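Local coordinates for protein phosphoserine phosphatase RsbX (Bacillus subtilis, PDB 3W42) that dephosphorylates RsbS as a manganese-binding PPM-type phosphatase and so keeps the general stress factor sigma-B in check, at residues E69-I74 against I92-F97; T12-L17 against T192-Q197; N18-S23 against T185-D190. One frame throughout, in Å; residues are numbered along the deposited sequence.

Contact 1. Residues E69-I74 against I92-F97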
ATOM      1  N   GLU A  69       9.662  -0.483  13.909  1.00  8.02           N
ATOM      2  CA  GLU A  69       8.974  -1.621  14.555  1.00  7.54           C
ATOM      3  C   GLU A  69       8.538  -2.655  13.547  1.00  7.69           C
ATOM      4  O   GLU A  69       8.431  -2.385  12.343  1.00  8.60           O
ATOM      5  CB  GLU A  69       7.774  -1.101  15.387  1.00  8.00           C
ATOM      6  CG  GLU A  69       8.240  -0.177  16.528  1.00  7.59           C
ATOM      7  CD  GLU A  69       7.132   0.250  17.491  1.00  8.07           C
ATOM      8  OE1 GLU A  69       5.942  -0.107  17.274  1.00  9.22           O
ATOM      9  OE2 GLU A  69       7.505   0.915  18.488  1.00  8.86           O
ATOM     10  N   ASP A  70       8.198  -3.830  14.018  1.00  8.03           N
ATOM     11  CA  ASP A  70       7.620  -4.851  13.115  1.00  8.65           C
ATOM     12  C   ASP A  70       6.237  -4.434  12.654  1.00  7.08           C
ATOM     13  O   ASP A  70       5.520  -3.681  13.292  1.00  7.57           O
ATOM     14  CB  ASP A  70       7.637  -6.166  13.736  1.00 12.02           C
ATOM     15  CG  ASP A  70       6.844  -6.192  14.866  1.00 15.42           C
ATOM     16  OD1 ASP A  70       7.239  -5.677  15.916  1.00 21.23           O
ATOM     17  OD2 ASP A  70       5.699  -6.581  14.798  1.00 19.17           O
ATOM     18  N   VAL A  71       5.852  -4.950  11.478  1.00  7.37           N
ATOM     19  CA  VAL A  71       4.570  -4.546  10.882  1.00  7.05           C
ATOM     20  C   VAL A  71       3.362  -4.723  11.775  1.00  6.88           C
ATOM     21  O   VAL A  71       2.477  -3.906  11.818  1.00  7.10           O
ATOM     22  CB  VAL A  71       4.330  -5.127   9.480  1.00  7.73           C
ATOM     23  CG1 VAL A  71       5.334  -4.570   8.451  1.00  8.74           C
ATOM     24  CG2 VAL A  71       4.384  -6.679   9.492  1.00  8.50           C
ATOM     25  N   GLU A  72       3.337  -5.814  12.543  1.00  7.78           N
ATOM     26  CA  GLU A  72       2.228  -6.077  13.411  1.00  8.29           C
ATOM     27  C   GLU A  72       2.199  -5.087  14.576  1.00  8.13           C
ATOM     28  O   GLU A  72       1.119  -4.697  15.041  1.00  9.02           O
ATOM     29  CB  GLU A  72       2.222  -7.540  13.929  1.00 10.65           C
ATOM     30  CG  GLU A  72       1.025  -7.965  14.524  1.00 17.70           C
ATOM     31  CD  GLU A  72       0.884  -9.529  14.594  1.00 18.60           C
ATOM     32  OE1 GLU A  72       1.295 -10.334  13.619  1.00 21.79           O
ATOM     33  OE2 GLU A  72       0.302  -9.862  15.648  1.00 25.14           O
ATOM     34  N   SER A  73       3.362  -4.701  15.082  1.00  7.17           N
ATOM     35  CA  SER A  73       3.394  -3.639  16.076  0.60  7.17           C
ATOM     36  C   SER A  73       2.874  -2.311  15.563  1.00  6.29           C
ATOM     37  O   SER A  73       2.108  -1.623  16.228  1.00  7.31           O
ATOM     38  CB  SER A  73       4.802  -3.444  16.558  0.60  7.98           C
ATOM     39  OG  SER A  73       4.856  -2.431  17.566  0.60 10.53           O
ATOM     40  N   ILE A  74       3.293  -1.980  14.357  1.00  6.56           N
ATOM     41  CA  ILE A  74       2.883  -0.721  13.760  1.00  6.63           C
ATOM     42  C   ILE A  74       1.351  -0.735  13.557  1.00  6.31           C
ATOM     43  O   ILE A  74       0.634   0.220  13.893  1.00  7.61           O
ATOM     44  CB  ILE A  74       3.586  -0.422  12.424  1.00  6.93           C
ATOM     45  CG1 ILE A  74       5.104  -0.361  12.641  1.00  7.87           C
ATOM     46  CG2 ILE A  74       3.024   0.879  11.838  1.00  9.50           C
ATOM     47  CD1 ILE A  74       5.885  -0.231  11.343  1.00  9.22           C
ATOM     48  N   ILE A  92       0.451  -2.499   5.457  1.00  4.42           N
ATOM     49  CA  ILE A  92       1.780  -2.063   5.821  1.00  4.83           C
ATOM     50  C   ILE A  92       2.795  -3.104   5.351  1.00  4.77           C
ATOM     51  O   ILE A  92       2.642  -4.299   5.592  1.00  5.34           O
ATOM     52  CB  ILE A  92       1.935  -1.887   7.333  1.00  6.60           C
ATOM     53  CG1 ILE A  92       0.881  -0.877   7.834  1.00  7.84           C
ATOM     54  CG2 ILE A  92       3.318  -1.291   7.682  1.00  7.87           C
ATOM     55  CD1 ILE A  92       0.931  -0.650   9.381  1.00 11.06           C
ATOM     56  N   LEU A  93       3.817  -2.645   4.622  1.00  4.70           N
ATOM     57  CA  LEU A  93       4.852  -3.462   4.015  1.00  4.44           C
ATOM     58  C   LEU A  93       6.208  -2.961   4.461  1.00  4.54           C
ATOM     59  O   LEU A  93       6.510  -1.770   4.337  1.00  5.49           O
ATOM     60  CB  LEU A  93       4.743  -3.366   2.507  1.00  4.80           C
ATOM     61  CG  LEU A  93       5.798  -4.079   1.665  1.00  5.19           C
ATOM     62  CD1 LEU A  93       5.745  -5.594   1.856  1.00  6.39           C
ATOM     63  CD2 LEU A  93       5.678  -3.732   0.201  1.00  6.37           C
ATOM     64  N   LYS A  94       7.078  -3.861   4.894  1.00  4.58           N
ATOM     65  CA  LYS A  94       8.489  -3.574   5.145  0.53  4.92           C
ATOM     66  C   LYS A  94       9.332  -4.509   4.305  1.00  4.59           C
ATOM     67  O   LYS A  94       8.982  -5.675   4.108  1.00  5.44           O
ATOM     68  CB  LYS A  94       8.833  -3.712   6.625  0.53  5.44           C
ATOM     69  CG  LYS A  94       8.361  -2.532   7.498  0.53  6.61           C
ATOM     70  CD  LYS A  94       8.515  -2.765   9.000  0.53  8.29           C
ATOM     71  CE  LYS A  94       9.967  -2.993   9.430  0.53  7.50           C
ATOM     72  NZ  LYS A  94      10.755  -1.784   9.497  0.53 12.80           N
ATOM     73  N   ILE A  95      10.454  -4.004   3.819  1.00  5.01           N
ATOM     74  CA  ILE A  95      11.388  -4.766   2.995  1.00  5.06           C
ATOM     75  C   ILE A  95      12.783  -4.570   3.521  1.00  5.64           C
ATOM     76  O   ILE A  95      13.223  -3.455   3.731  1.00  6.68           O
ATOM     77  CB  ILE A  95      11.307  -4.417   1.512  1.00  6.22           C
ATOM     78  CG1 ILE A  95       9.879  -4.440   0.998  1.00  7.89           C
ATOM     79  CG2 ILE A  95      12.280  -5.306   0.763  1.00  9.01           C
ATOM     80  CD1 ILE A  95       9.693  -4.044  -0.486  1.00 10.15           C
ATOM     81  N   ASN A  96      13.521  -5.674   3.708  1.00  6.42           N
ATOM     82  CA  ASN A  96      14.950  -5.627   3.977  1.00  6.79           C
ATOM     83  C   ASN A  96      15.686  -6.069   2.687  1.00  6.94           C
ATOM     84  O   ASN A  96      15.497  -7.196   2.224  1.00  6.91           O
ATOM     85  CB  ASN A  96      15.313  -6.569   5.164  1.00  8.23           C
ATOM     86  CG  ASN A  96      16.780  -6.464   5.414  1.00 10.33           C
ATOM     87  OD1 ASN A  96      17.596  -7.021   4.693  1.00 10.09           O
ATOM     88  ND2 ASN A  96      17.167  -5.644   6.451  1.00 13.68           N
ATOM     89  N   PHE A  97      16.443  -5.162   2.122  1.00  6.33           N
ATOM     90  CA  PHE A  97      17.016  -5.413   0.810  1.00  6.52           C
ATOM     91  C   PHE A  97      18.140  -6.454   0.844  1.00  7.76           C
ATOM     92  O   PHE A  97      18.189  -7.302  -0.056  1.00  8.19           O
ATOM     93  CB  PHE A  97      17.540  -4.156   0.132  1.00  6.95           C
ATOM     94  CG  PHE A  97      16.488  -3.072   0.003  1.00  6.14           C
ATOM     95  CD1 PHE A  97      15.264  -3.372  -0.565  1.00  6.81           C
ATOM     96  CD2 PHE A  97      16.710  -1.762   0.414  1.00  6.80           C
ATOM     97  CE1 PHE A  97      14.312  -2.346  -0.745  1.00  6.79           C
ATOM     98  CE2 PHE A  97      15.779  -0.822   0.255  1.00  7.68           C
ATOM     99  CZ  PHE A  97      14.601  -1.082  -0.337  1.00  7.28           C
TER
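The backbones of 69-74 and 92-97 exchange no hydrogen bonds and come closest at Val-71 and Ile-92, whose CA atoms lie 6.3 Å apart, a spacing filled by side chains. This is helix-on-sheet packing between an outer helical layer and the adjoining sheet of the PPM-type alpha-beta-beta-alpha sandwich: the first turn of helix 71-81 rests on strand 88-96 of the five-stranded antiparallel sheet. Asp-70 is the N-cap. Its OD2 accepts from Ser-73 N at 3.0 Å, the donor standing above the carboxylate plane, while Ser-73 OG is hydrogen-bonded to Glu-69 OE1; Glu-69 OE2 also forms a salt bridge with Arg-77 one turn further along the helix. Val-71 and Ile-74, one turn apart, both direct CB toward the strand. Ile-92 answers with two branches. Its CG2, anti to the backbone N, meets Val-71 CG1 at 3.9 Å, and its CD1, carried by an extended chi2 of 179°, reaches Ile-74 CG2 at 3.6 Å as the two isoleucines cross obliquely. Strand neighbours widen the apolar layer, Val-71 also touching Cys-105 and Ile-74 touching Ile-39, whereas Leu-93 points away from the helix and touches Phe-151 and Ile-153 of the other sheet. Two residues on from Ile-92, Lys-94 passes alongside Val-71 in the opposite direction, laying its methylene chain against CG1, with CD 3.7 Å away. Bends at chi3 (61°) and chi4 (77°) then turn its amine from the apolar layer to the carbonyl of Ala-67, just ahead of the helix, where NZ is hydrogen-bonded. On that path Lys-94 CE passes 3.3 Å from Glu-69 O.

Contact 2. Residues T12-L17 against T192-Q197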
ATOM      1  N   THR A  12      10.365   3.048  -7.070  1.00  5.07           N
ATOM      2  CA  THR A  12       8.997   3.144  -6.643  1.00  5.40           C
ATOM      3  C   THR A  12       8.252   4.310  -7.341  1.00  5.29           C
ATOM      4  O   THR A  12       8.872   5.283  -7.798  1.00  6.37           O
ATOM      5  CB  THR A  12       8.852   3.318  -5.138  1.00  5.15           C
ATOM      6  OG1 THR A  12       9.504   4.533  -4.711  1.00  6.83           O
ATOM      7  CG2 THR A  12       9.450   2.145  -4.347  1.00  7.24           C
ATOM      8  N   LEU A  13       6.956   4.185  -7.364  1.00  4.89           N
ATOM      9  CA  LEU A  13       6.058   5.214  -7.877  1.00  5.41           C
ATOM     10  C   LEU A  13       4.814   5.213  -7.020  1.00  4.84           C
ATOM     11  O   LEU A  13       4.224   4.135  -6.813  1.00  6.33           O
ATOM     12  CB  LEU A  13       5.787   4.974  -9.352  1.00  5.49           C
ATOM     13  CG  LEU A  13       4.878   6.023 -10.064  1.00  6.38           C
ATOM     14  CD1 LEU A  13       5.213   6.025 -11.546  1.00  8.73           C
ATOM     15  CD2 LEU A  13       3.412   5.738  -9.829  1.00  7.12           C
ATOM     16  N   VAL A  14       4.429   6.376  -6.533  1.00  5.27           N
ATOM     17  CA  VAL A  14       3.180   6.551  -5.806  1.00  5.77           C
ATOM     18  C   VAL A  14       2.250   7.399  -6.675  1.00  6.26           C
ATOM     19  O   VAL A  14       2.683   8.475  -7.171  1.00  7.42           O
ATOM     20  CB  VAL A  14       3.362   7.232  -4.465  1.00  7.92           C
ATOM     21  CG1 VAL A  14       1.988   7.387  -3.756  1.00 10.39           C
ATOM     22  CG2 VAL A  14       4.400   6.569  -3.667  1.00  9.54           C
ATOM     23  N   TYR A  15       1.025   6.965  -6.873  1.00  5.86           N
ATOM     24  CA  TYR A  15      -0.021   7.673  -7.595  1.00  5.66           C
ATOM     25  C   TYR A  15      -1.150   7.918  -6.638  1.00  5.95           C
ATOM     26  O   TYR A  15      -1.585   6.999  -5.923  1.00  6.85           O
ATOM     27  CB  TYR A  15      -0.503   6.798  -8.747  1.00  7.85           C
ATOM     28  CG  TYR A  15      -1.698   7.393  -9.534  1.00  9.55           C
ATOM     29  CD1 TYR A  15      -3.017   7.336  -8.986  1.00 11.82           C
ATOM     30  CD2 TYR A  15      -1.536   7.951 -10.725  1.00 13.91           C
ATOM     31  CE1 TYR A  15      -4.117   7.968  -9.589  1.00 12.25           C
ATOM     32  CE2 TYR A  15      -2.709   8.535 -11.395  1.00 13.80           C
ATOM     33  CZ  TYR A  15      -3.938   8.548 -10.785  1.00 12.29           C
ATOM     34  OH  TYR A  15      -5.051   9.117 -11.452  1.00 15.49           O
ATOM     35  N   GLN A  16      -1.697   9.146  -6.630  1.00  6.58           N
ATOM     36  CA  GLN A  16      -2.925   9.388  -5.913  1.00  6.77           C
ATOM     37  C   GLN A  16      -3.753  10.417  -6.636  1.00  7.51           C
ATOM     38  O   GLN A  16      -3.224  11.467  -7.056  1.00 10.19           O
ATOM     39  CB  GLN A  16      -2.653   9.873  -4.478  1.00  8.06           C
ATOM     40  CG  GLN A  16      -3.929  10.019  -3.668  1.00  9.75           C
ATOM     41  CD  GLN A  16      -3.661  10.298  -2.257  1.00  9.58           C
ATOM     42  OE1 GLN A  16      -3.460  11.476  -1.900  1.00 12.70           O
ATOM     43  NE2 GLN A  16      -3.718   9.308  -1.401  1.00  8.80           N
ATOM     44  N   LEU A  17      -5.028  10.186  -6.747  1.00  7.31           N
ATOM     45  CA  LEU A  17      -5.968  11.163  -7.299  1.00  8.26           C
ATOM     46  C   LEU A  17      -7.275  11.069  -6.544  1.00  7.07           C
ATOM     47  O   LEU A  17      -7.745   9.994  -6.205  1.00  8.92           O
ATOM     48  CB  LEU A  17      -6.242  10.946  -8.782  1.00 10.23           C
ATOM     49  CG  LEU A  17      -6.525  12.314  -9.469  1.00 16.46           C
ATOM     50  CD1 LEU A  17      -5.212  13.168  -9.612  1.00 24.33           C
ATOM     51  CD2 LEU A  17      -7.042  11.978 -10.848  1.00 21.18           C
ATOM     52  N   THR A 192      -5.404   5.380  -4.917  1.00  5.05           N
ATOM     53  CA  THR A 192      -4.009   5.417  -4.474  1.00  4.57           C
ATOM     54  C   THR A 192      -3.362   4.137  -4.784  1.00  5.17           C
ATOM     55  O   THR A 192      -3.922   3.066  -4.480  1.00  5.14           O
ATOM     56  CB  THR A 192      -3.925   5.725  -2.960  1.00  5.55           C
ATOM     57  OG1 THR A 192      -4.641   6.903  -2.659  1.00  6.03           O
ATOM     58  CG2 THR A 192      -2.514   5.902  -2.524  1.00  6.77           C
ATOM     59  N   TYR A 193      -2.147   4.184  -5.336  1.00  4.73           N
ATOM     60  CA  TYR A 193      -1.354   2.964  -5.438  1.00  5.30           C
ATOM     61  C   TYR A 193       0.104   3.290  -5.279  1.00  5.02           C
ATOM     62  O   TYR A 193       0.573   4.382  -5.586  1.00  5.38           O
ATOM     63  CB  TYR A 193      -1.631   2.158  -6.741  1.00  5.47           C
ATOM     64  CG  TYR A 193      -1.382   2.840  -8.045  1.00  5.20           C
ATOM     65  CD1 TYR A 193      -0.123   2.957  -8.591  1.00  6.20           C
ATOM     66  CD2 TYR A 193      -2.440   3.333  -8.788  1.00  6.09           C
ATOM     67  CE1 TYR A 193       0.058   3.554  -9.850  1.00  6.86           C
ATOM     68  CE2 TYR A 193      -2.254   3.890 -10.030  1.00  7.49           C
ATOM     69  CZ  TYR A 193      -1.031   4.014 -10.553  1.00  7.34           C
ATOM     70  OH  TYR A 193      -0.893   4.589 -11.804  1.00  9.83           O
ATOM     71  N   ILE A 194       0.847   2.285  -4.801  1.00  4.37           N
ATOM     72  CA  ILE A 194       2.294   2.297  -4.721  1.00  4.28           C
ATOM     73  C   ILE A 194       2.786   1.137  -5.547  1.00  3.59           C
ATOM     74  O   ILE A 194       2.376   0.008  -5.325  1.00  4.68           O
ATOM     75  CB  ILE A 194       2.811   2.188  -3.292  1.00  5.34           C
ATOM     76  CG1 ILE A 194       2.314   3.306  -2.384  1.00  7.51           C
ATOM     77  CG2 ILE A 194       4.342   2.075  -3.284  1.00  7.75           C
ATOM     78  CD1 ILE A 194       2.810   3.248  -0.936  1.00  9.41           C
ATOM     79  N   LEU A 195       3.668   1.399  -6.499  1.00  4.31           N
ATOM     80  CA  LEU A 195       4.344   0.417  -7.301  1.00  4.26           C
ATOM     81  C   LEU A 195       5.795   0.293  -6.859  1.00  4.61           C
ATOM     82  O   LEU A 195       6.456   1.329  -6.607  1.00  4.93           O
ATOM     83  CB  LEU A 195       4.368   0.835  -8.741  1.00  4.12           C
ATOM     84  CG  LEU A 195       3.008   0.804  -9.437  1.00  7.56           C
ATOM     85  CD1 LEU A 195       2.989   1.466 -10.763  1.00  7.86           C
ATOM     86  CD2 LEU A 195       2.667  -0.831  -9.704  1.00 13.09           C
ATOM     87  N   GLY A 196       6.354  -0.906  -6.897  1.00  4.25           N
ATOM     88  CA  GLY A 196       7.758  -1.107  -6.694  1.00  4.46           C
ATOM     89  C   GLY A 196       8.304  -2.157  -7.652  1.00  4.10           C
ATOM     90  O   GLY A 196       7.659  -3.112  -8.008  1.00  4.97           O
ATOM     91  N   GLN A 197       9.545  -1.917  -8.052  1.00  4.55           N
ATOM     92  CA  GLN A 197      10.346  -2.857  -8.838  0.80  4.51           C
ATOM     93  C   GLN A 197      11.620  -3.089  -8.035  1.00  4.70           C
ATOM     94  O   GLN A 197      12.359  -2.141  -7.767  1.00  5.87           O
ATOM     95  CB  GLN A 197      10.628  -2.327 -10.240  0.80  5.26           C
ATOM     96  CG  GLN A 197      11.571  -3.232 -11.009  0.80  6.21           C
ATOM     97  CD  GLN A 197      11.736  -2.763 -12.425  0.80  6.54           C
ATOM     98  OE1 GLN A 197      11.620  -3.601 -13.347  0.80  9.84           O
ATOM     99  NE2 GLN A 197      12.027  -1.531 -12.623  0.80  6.67           N
TER
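Four backbone hydrogen bonds join 12-17 to 192-197 as antiparallel neighbours in the six-stranded sheet of the PPM sandwich, their axes 4.7 Å apart. Leu-13 pairs with Leu-195 and Tyr-15 with Tyr-193, each pair bonded both ways; the straightest bond, Leu-195 N to Leu-13 O, has an N-H...O angle of 174° and runs nearly along the C=O axis. The aromatic contact lies on the face turned to helix 173-179. The Tyr-15 and Tyr-193 planes are 6° apart but slid so far that they barely overlap; instead Tyr-15 CB sits over the Tyr-193 face, a CH-pi contact 3.5 Å from the centroid. Leu-13 CD2 approaches Tyr-193 CE1, and Tyr-193 OH is hydrogen-bonded to Ser-177 on the helix. On the opposite face Val-14 CG2 meets Ile-194 CG1 at 4.1 Å, both side chains touching strand 27-33 of the other sheet. On the same face lies a polar pair: Gln-16, extended, brings NE2 to Thr-192 OG1 at 2.9 Å, the oxygen in its amide plane. Thr-192 OG1 is also hydrogen-bonded to Asp-27 OD2, so these polar groups link the two sheets, the Thr-192 side chain lying about 8 Å from the manganese.

Contact 3. Residues N18-S23 against T185-D190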
ATOM      1  N   ASN A  18      -7.862  12.213  -6.251  1.00  7.23           N
ATOM      2  CA  ASN A  18      -9.110  12.252  -5.531  1.00  6.85           C
ATOM      3  C   ASN A  18     -10.270  11.829  -6.423  1.00  7.25           C
ATOM      4  O   ASN A  18     -10.274  12.009  -7.650  1.00  8.35           O
ATOM      5  CB  ASN A  18      -9.409  13.693  -5.050  1.00  8.17           C
ATOM      6  CG  ASN A  18      -8.490  14.125  -3.982  1.00  8.61           C
ATOM      7  OD1 ASN A  18      -7.495  13.488  -3.630  1.00 11.27           O
ATOM      8  ND2 ASN A  18      -8.841  15.297  -3.372  1.00 10.58           N
ATOM      9  N   LYS A  19     -11.329  11.334  -5.795  1.00  6.86           N
ATOM     10  CA  LYS A  19     -12.629  11.205  -6.394  1.00  7.82           C
ATOM     11  C   LYS A  19     -13.015  12.503  -7.102  1.00  8.28           C
ATOM     12  O   LYS A  19     -12.724  13.606  -6.609  1.00  8.04           O
ATOM     13  CB  LYS A  19     -13.663  10.949  -5.310  1.00  8.77           C
ATOM     14  CG  LYS A  19     -15.084  10.808  -5.836  1.00 10.75           C
ATOM     15  CD  LYS A  19     -16.036  10.405  -4.768  1.00 14.04           C
ATOM     16  CE  LYS A  19     -17.536  10.386  -5.242  1.00 16.59           C
ATOM     17  NZ  LYS A  19     -18.486  10.105  -4.141  1.00 24.91           N
ATOM     18  N   GLU A  20     -13.685  12.375  -8.244  1.00  9.12           N
ATOM     19  CA  GLU A  20     -14.069  13.539  -9.051  1.00 10.23           C
ATOM     20  C   GLU A  20     -14.829  14.546  -8.193  1.00  9.53           C
ATOM     21  O   GLU A  20     -15.760  14.197  -7.506  1.00 11.83           O
ATOM     22  CB  GLU A  20     -14.985  13.058 -10.181  1.00 13.45           C
ATOM     23  CG  GLU A  20     -15.353  14.175 -11.149  1.00 17.61           C
ATOM     24  CD  GLU A  20     -14.106  14.610 -11.920  1.00 23.11           C
ATOM     25  OE1 GLU A  20     -13.457  13.707 -12.495  1.00 27.80           O
ATOM     26  OE2 GLU A  20     -13.818  15.832 -12.012  1.00 35.00           O
ATOM     27  N   GLY A  21     -14.423  15.811  -8.231  1.00 11.87           N
ATOM     28  CA  GLY A  21     -15.129  16.858  -7.542  1.00 11.84           C
ATOM     29  C   GLY A  21     -14.903  16.945  -6.063  1.00 11.79           C
ATOM     30  O   GLY A  21     -15.507  17.811  -5.415  1.00 14.14           O
ATOM     31  N   LYS A  22     -13.967  16.156  -5.489  1.00 10.29           N
ATOM     32  CA  LYS A  22     -13.806  16.093  -4.038  0.50 11.19           C
ATOM     33  C   LYS A  22     -12.482  16.783  -3.652  1.00 10.35           C
ATOM     34  O   LYS A  22     -11.397  16.458  -4.186  1.00 11.76           O
ATOM     35  CB  LYS A  22     -13.895  14.632  -3.542  0.50 12.71           C
ATOM     36  CG  LYS A  22     -14.842  14.289  -2.232  0.50 19.08           C
ATOM     37  CD  LYS A  22     -14.303  14.494  -0.735  0.50 18.03           C
ATOM     38  CE  LYS A  22     -15.425  14.920   0.222  0.50 10.89           C
ATOM     39  NZ  LYS A  22     -16.045  14.278   1.337  0.50 13.45           N
ATOM     40  N   SER A  23     -12.536  17.759  -2.732  1.00 10.41           N
ATOM     41  CA  SER A  23     -11.377  18.449  -2.308  1.00 10.34           C
ATOM     42  C   SER A  23     -10.418  17.660  -1.427  1.00 10.22           C
ATOM     43  O   SER A  23      -9.241  17.728  -1.609  1.00 12.51           O
ATOM     44  CB  SER A  23     -11.900  19.693  -1.486  1.00 10.87           C
ATOM     45  OG  SER A  23     -10.758  20.381  -1.036  1.00 14.27           O
ATOM     46  N   THR A 185      -9.278   7.169 -15.048  1.00 11.13           N
ATOM     47  CA  THR A 185      -9.943   8.257 -15.661  1.00 13.36           C
ATOM     48  C   THR A 185     -11.351   8.544 -15.084  1.00 12.89           C
ATOM     49  O   THR A 185     -11.815   9.664 -15.082  1.00 15.09           O
ATOM     50  CB  THR A 185      -9.978   8.080 -17.201  1.00 14.90           C
ATOM     51  OG1 THR A 185     -10.500   6.804 -17.454  1.00 17.91           O
ATOM     52  CG2 THR A 185      -8.583   8.188 -17.760  1.00 18.61           C
ATOM     53  N   SER A 186     -12.057   7.528 -14.630  1.00 12.22           N
ATOM     54  CA  SER A 186     -13.397   7.740 -14.148  1.00 13.97           C
ATOM     55  C   SER A 186     -13.464   8.497 -12.827  1.00 12.98           C
ATOM     56  O   SER A 186     -14.419   9.196 -12.564  1.00 14.16           O
ATOM     57  CB  SER A 186     -14.078   6.391 -13.903  1.00 15.45           C
ATOM     58  OG  SER A 186     -13.612   5.756 -12.679  1.00 18.78           O
ATOM     59  N   ARG A 187     -12.455   8.312 -11.963  1.00 12.11           N
ATOM     60  CA  ARG A 187     -12.410   8.962 -10.666  1.00 11.03           C
ATOM     61  C   ARG A 187     -13.674   8.749  -9.842  1.00 10.57           C
ATOM     62  O   ARG A 187     -14.153   9.648  -9.114  1.00 10.80           O
ATOM     63  CB  ARG A 187     -12.083  10.466 -10.867  1.00 11.94           C
ATOM     64  CG  ARG A 187     -10.789  10.713 -11.609  1.00 12.75           C
ATOM     65  CD  ARG A 187     -10.483  12.199 -11.775  1.00 15.70           C
ATOM     66  NE  ARG A 187     -10.334  12.798 -10.491  1.00 17.94           N
ATOM     67  CZ  ARG A 187     -10.128  14.093 -10.293  1.00 20.64           C
ATOM     68  NH1 ARG A 187     -10.016  14.933 -11.317  1.00 24.25           N
ATOM     69  NH2 ARG A 187     -10.053  14.512  -9.052  1.00 16.75           N
ATOM     70  N   LYS A 188     -14.163   7.530  -9.837  1.00 11.80           N
ATOM     71  CA  LYS A 188     -15.326   7.227  -9.049  1.00 12.19           C
ATOM     72  C   LYS A 188     -15.044   7.213  -7.515  1.00 11.54           C
ATOM     73  O   LYS A 188     -15.940   7.462  -6.696  1.00 13.20           O
ATOM     74  CB  LYS A 188     -15.869   5.895  -9.515  1.00 16.24           C
ATOM     75  CG  LYS A 188     -16.959   5.395  -8.788  1.00 21.84           C
ATOM     76  CD  LYS A 188     -17.862   4.624  -9.755  1.00 31.32           C
ATOM     77  CE  LYS A 188     -17.708   5.078 -11.267  1.00 34.55           C
ATOM     78  NZ  LYS A 188     -17.595   6.573 -11.553  1.00 38.30           N
ATOM     79  N   ASP A 189     -13.829   6.927  -7.103  1.00  8.51           N
ATOM     80  CA  ASP A 189     -13.418   6.987  -5.732  1.00  7.14           C
ATOM     81  C   ASP A 189     -12.017   7.600  -5.729  1.00  6.23           C
ATOM     82  O   ASP A 189     -11.363   7.650  -6.761  1.00  7.02           O
ATOM     83  CB  ASP A 189     -13.364   5.553  -5.115  1.00  7.85           C
ATOM     84  CG  ASP A 189     -13.122   5.508  -3.605  1.00  6.30           C
ATOM     85  OD1 ASP A 189     -13.300   6.559  -2.930  1.00  6.86           O
ATOM     86  OD2 ASP A 189     -12.805   4.400  -3.098  1.00  6.69           O
ATOM     87  N   ASP A 190     -11.528   8.020  -4.549  1.00  6.04           N
ATOM     88  CA  ASP A 190     -10.113   8.229  -4.358  1.00  5.28           C
ATOM     89  C   ASP A 190      -9.351   6.988  -4.796  1.00  5.11           C
ATOM     90  O   ASP A 190      -9.793   5.853  -4.524  1.00  5.44           O
ATOM     91  CB  ASP A 190      -9.834   8.488  -2.889  1.00  5.37           C
ATOM     92  CG  ASP A 190     -10.559   9.729  -2.316  1.00  5.77           C
ATOM     93  OD1 ASP A 190     -10.713  10.716  -3.049  1.00  6.75           O
ATOM     94  OD2 ASP A 190     -10.878   9.687  -1.116  1.00  5.93           O
TER
HETATM   95  O   HOH W   1     -10.752  16.705  -6.830  1.00 33.01           O
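Arg-187 has positive backbone torsions (phi 53°, psi 44°), and its side chain leaves with CG anti to the carbonyl carbon, runs straight through chi2 and bends at chi3 (62°), which turns the guanidinium edge-on to the carbonyl of Asn-18. NE and NH2 grip this one oxygen side-on. Asn-18 O lies 2.9 Å from Arg-187 NE, almost along the C=O axis, and NH2 binds it from above the carbonyl plane; both bonds run in the guanidinium plane, so together they fix its rotation. Glu-20 crosses the arginine at about a right angle, with OE2 over one guanidinium face. Its OE1 is 3.8 Å from Arg-187 NE, a long salt bridge of charge alone, since no N-H points at it. The backbone supplies the reverse bond, Glu-20 N to Arg-187 O, at 2.9 Å and on a lone pair. Asp-190 turns its carboxylate to the other loop, where OD1 uses its anti lone pair to accept from Lys-19 N at 2.9 Å, while OD2 is held by Gly-26 N. Within 18-23 a type II beta turn runs from Lys-19 to Lys-22, with Gly-21 at positive phi, and Asn-18 ND2 ties back to Lys-22 O in its own amide plane. A water donates to Lys-22 O and accepts weakly from Arg-187 NH2. Asp-189 sends its side chain away from the turn: OD2 binds the manganese with Asp-44 and Asp-156, so the loop gripped here carries a metal ligand. This surface contact thus joins the loop from strand 10-17 to strand 27-33 with the loop from helix 173-179 to strand 191-198, at the metal-site end of the two sheets.

How the contacts relate
From the N terminus, strand 10-17 enters contact 2 first and its following loop enters contact 3; their partners come only at the end of the chain, in reverse order. Contact 2 therefore closes the longest loop, with 174 residues between its segments, and contact 3 sits within it, with 161. Contact 1 spans just 17 residues and lies inside both; none of the three cross. Contacts 2 and 3 touch, Leu-17 CD2 lying 3.4 Å from Arg-187 NE, and continue from one sheet into the loops at its metal end. Contact 1, in the other sheet and its helix layer, has its centre about 30 Å from that of contact 3.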